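PDB 4RNA: papain-like protease from Human betacoronavirus 2c EMC/2012, which is a coronavirus cysteine protease of the papain-like clan that probably cleaves the viral polyprotein and, as in its relatives, removes ubiquitin from host proteins. Local coordinates for residues I128-I132 with P133-H137. Numbering follows the deposited sequence.
Sequences IKFVI and PALQH
Phe130 and Leu135 make the apolar centre of this strand-turn-helix unit, with Phe130 CB 3.8 Å from Leu135 CB and Phe130 CD1 3.8 Å from Leu135 CD1. Phe130 CG lies anti to its carbonyl carbon (chi1 -73°), which turns the ring toward Leu135, the two side chains crossing at a slant. At the N-cap position, Ile132 CB stands 4.2 Å from Leu135 CB. Tyr157 of helix 148-158 touches both Ile132 and Leu135, and Phe139 meets the Phe130 ring edge-to-face, so the cluster continues into the helical part of the protease fold.

The carbonyl of Ile132 opens the helical bonding pattern: Gln136 N donates to Ile132 O over 3.0 Å, the first i to i+4 bond, followed by His137 N to Pro133 O. Proline, lacking an N-H, suits the first helical turn.

Gln136 then folds back over the strand. A bend at chi2 turns its amide across Lys129, where CD of Gln136 comes within 3.5 Å of Lys129 CG. OE1 of Gln136 accepts the backbone N-H of Phe130 at 2.7 Å in an almost straight bond (176°), although the donor stands 40° above the carbonyl plane. NE2 of Gln136 donates to a water that in turn donates to Ile128 O. Lys129 sends its ammonium elsewhere, to a salt bridge with Glu180 on the neighbouring strand 179-181.

OE1 takes an N-H and NE2 gives one to water, which tells the amide's ends apart and probably restrains its turn about chi3, and one helix side chain serves the strand's backbone directly at one residue and through water at another.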
ATOM      1  N   ILE A 128      -1.269  22.889  -2.735  1.00 34.72           N
ATOM      2  CA  ILE A 128      -1.350  21.642  -1.973  1.00 37.62           C
ATOM      3  C   ILE A 128      -0.411  21.679  -0.768  1.00 36.22           C
ATOM      4  O   ILE A 128       0.657  22.321  -0.804  1.00 32.43           O
ATOM      5  CB  ILE A 128      -0.971  20.394  -2.810  1.00 33.83           C
ATOM      6  CG1 ILE A 128       0.498  20.473  -3.204  1.00 31.41           C
ATOM      7  CG2 ILE A 128      -1.897  20.278  -4.020  1.00 37.23           C
ATOM      8  CD1 ILE A 128       1.011  19.202  -3.902  1.00 33.71           C
ATOM      9  N   LYS A 129      -0.878  21.029   0.294  1.00 37.46           N
ATOM     10  CA  LYS A 129      -0.142  20.840   1.538  1.00 43.61           C
ATOM     11  C   LYS A 129      -0.462  19.410   2.033  1.00 39.21           C
ATOM     12  O   LYS A 129      -1.583  18.946   1.878  1.00 35.08           O
ATOM     13  CB  LYS A 129      -0.606  21.847   2.590  1.00 43.95           C
ATOM     14  CG  LYS A 129       0.278  21.906   3.823  1.00 59.18           C
ATOM     15  CD  LYS A 129      -0.266  22.817   4.931  1.00 71.91           C
ATOM     16  CE  LYS A 129      -1.594  22.323   5.496  1.00 75.43           C
ATOM     17  NZ  LYS A 129      -2.677  22.603   4.506  1.00 77.31           N
ATOM     18  N   PHE A 130       0.526  18.748   2.629  1.00 35.92           N
ATOM     19  CA  PHE A 130       0.343  17.397   3.146  1.00 35.14           C
ATOM     20  C   PHE A 130      -0.196  17.477   4.554  1.00 32.02           C
ATOM     21  O   PHE A 130       0.275  18.284   5.340  1.00 36.02           O
ATOM     22  CB  PHE A 130       1.656  16.600   3.063  1.00 34.05           C
ATOM     23  CG  PHE A 130       1.984  16.207   1.662  1.00 33.99           C
ATOM     24  CD1 PHE A 130       1.232  15.214   1.030  1.00 32.64           C
ATOM     25  CD2 PHE A 130       2.988  16.870   0.943  1.00 33.86           C
ATOM     26  CE1 PHE A 130       1.485  14.883  -0.296  1.00 31.75           C
ATOM     27  CE2 PHE A 130       3.253  16.547  -0.378  1.00 30.38           C
ATOM     28  CZ  PHE A 130       2.492  15.557  -1.008  1.00 33.34           C
ATOM     29  N   VAL A 131      -1.201  16.668   4.850  1.00 36.02           N
ATOM     30  CA  VAL A 131      -1.834  16.739   6.170  1.00 40.35           C
ATOM     31  C   VAL A 131      -0.973  15.937   7.139  1.00 42.31           C
ATOM     32  O   VAL A 131      -1.111  16.073   8.328  1.00 41.89           O
ATOM     33  CB  VAL A 131      -3.303  16.250   6.187  1.00 40.27           C
ATOM     34  CG1 VAL A 131      -4.131  17.034   5.181  1.00 44.92           C
ATOM     35  CG2 VAL A 131      -3.418  14.745   5.938  1.00 40.75           C
ATOM     36  N   ILE A 132      -0.056  15.117   6.632  1.00 32.68           N
ATOM     37  CA  ILE A 132       0.899  14.390   7.526  1.00 33.73           C
ATOM     38  C   ILE A 132       2.190  15.240   7.733  1.00 34.79           C
ATOM     39  O   ILE A 132       2.855  15.603   6.762  1.00 37.05           O
ATOM     40  CB  ILE A 132       1.302  13.026   6.892  1.00 32.10           C
ATOM     41  CG1 ILE A 132       0.074  12.083   6.841  1.00 36.92           C
ATOM     42  CG2 ILE A 132       2.421  12.377   7.730  1.00 31.50           C
ATOM     43  CD1 ILE A 132       0.190  10.903   5.861  1.00 37.93           C
ATOM     44  N   PRO A 133       2.549  15.553   9.001  1.00 32.55           N
ATOM     45  CA  PRO A 133       3.720  16.416   9.178  1.00 32.25           C
ATOM     46  C   PRO A 133       5.014  15.914   8.578  1.00 36.03           C
ATOM     47  O   PRO A 133       5.765  16.719   8.018  1.00 34.78           O
ATOM     48  CB  PRO A 133       3.833  16.532  10.699  1.00 38.48           C
ATOM     49  CG  PRO A 133       2.402  16.430  11.171  1.00 30.38           C
ATOM     50  CD  PRO A 133       1.695  15.499  10.234  1.00 32.08           C
ATOM     51  N   ALA A 134       5.289  14.612   8.667  1.00 31.70           N
ATOM     52  CA  ALA A 134       6.562  14.153   8.113  1.00 30.72           C
ATOM     53  C   ALA A 134       6.613  14.409   6.638  1.00 27.89           C
ATOM     54  O   ALA A 134       7.679  14.747   6.091  1.00 31.04           O
ATOM     55  CB  ALA A 134       6.755  12.669   8.405  1.00 31.29           C
ATOM     56  N   LEU A 135       5.496  14.152   5.946  1.00 30.63           N
ATOM     57  CA  LEU A 135       5.455  14.352   4.477  1.00 33.52           C
ATOM     58  C   LEU A 135       5.575  15.828   4.100  1.00 27.88           C
ATOM     59  O   LEU A 135       6.262  16.162   3.201  1.00 28.84           O
ATOM     60  CB  LEU A 135       4.161  13.813   3.868  1.00 33.68           C
ATOM     61  CG  LEU A 135       4.236  12.504   3.146  1.00 36.33           C
ATOM     62  CD1 LEU A 135       2.817  12.121   2.646  1.00 34.02           C
ATOM     63  CD2 LEU A 135       5.307  12.517   2.048  1.00 34.12           C
ATOM     64  N   GLN A 136       4.875  16.714   4.812  1.00 30.64           N
ATOM     65  CA  GLN A 136       4.973  18.152   4.550  1.00 32.08           C
ATOM     66  C   GLN A 136       6.394  18.643   4.775  1.00 33.06           C
ATOM     67  O   GLN A 136       6.983  19.326   3.908  1.00 35.91           O
ATOM     68  CB  GLN A 136       4.010  18.907   5.490  1.00 34.98           C
ATOM     69  CG  GLN A 136       3.767  20.406   5.117  1.00 39.37           C
ATOM     70  CD  GLN A 136       3.509  20.661   3.629  1.00 43.48           C
ATOM     71  OE1 GLN A 136       2.961  19.810   2.907  1.00 42.19           O
ATOM     72  NE2 GLN A 136       3.967  21.823   3.139  1.00 44.16           N
ATOM     73  N   HIS A 137       7.001  18.195   5.885  1.00 30.89           N
ATOM     74  CA  HIS A 137       8.326  18.659   6.214  1.00 33.52           C
ATOM     75  C   HIS A 137       9.247  18.120   5.143  1.00 31.97           C
ATOM     76  O   HIS A 137      10.077  18.845   4.587  1.00 31.51           O
ATOM     77  CB  HIS A 137       8.711  18.242   7.643  1.00 39.62           C
ATOM     78  CG  HIS A 137      10.099  18.651   8.027  1.00 46.40           C
ATOM     79  ND1 HIS A 137      11.166  17.854   7.829  1.00 51.41           N
ATOM     80  CD2 HIS A 137      10.590  19.839   8.563  1.00 48.42           C
ATOM     81  CE1 HIS A 137      12.289  18.485   8.244  1.00 51.95           C
ATOM     82  NE2 HIS A 137      11.937  19.699   8.689  1.00 54.55           N
TER
HETATM   83  O   HOH W   1       3.153  23.155   0.595  1.00 49.87           O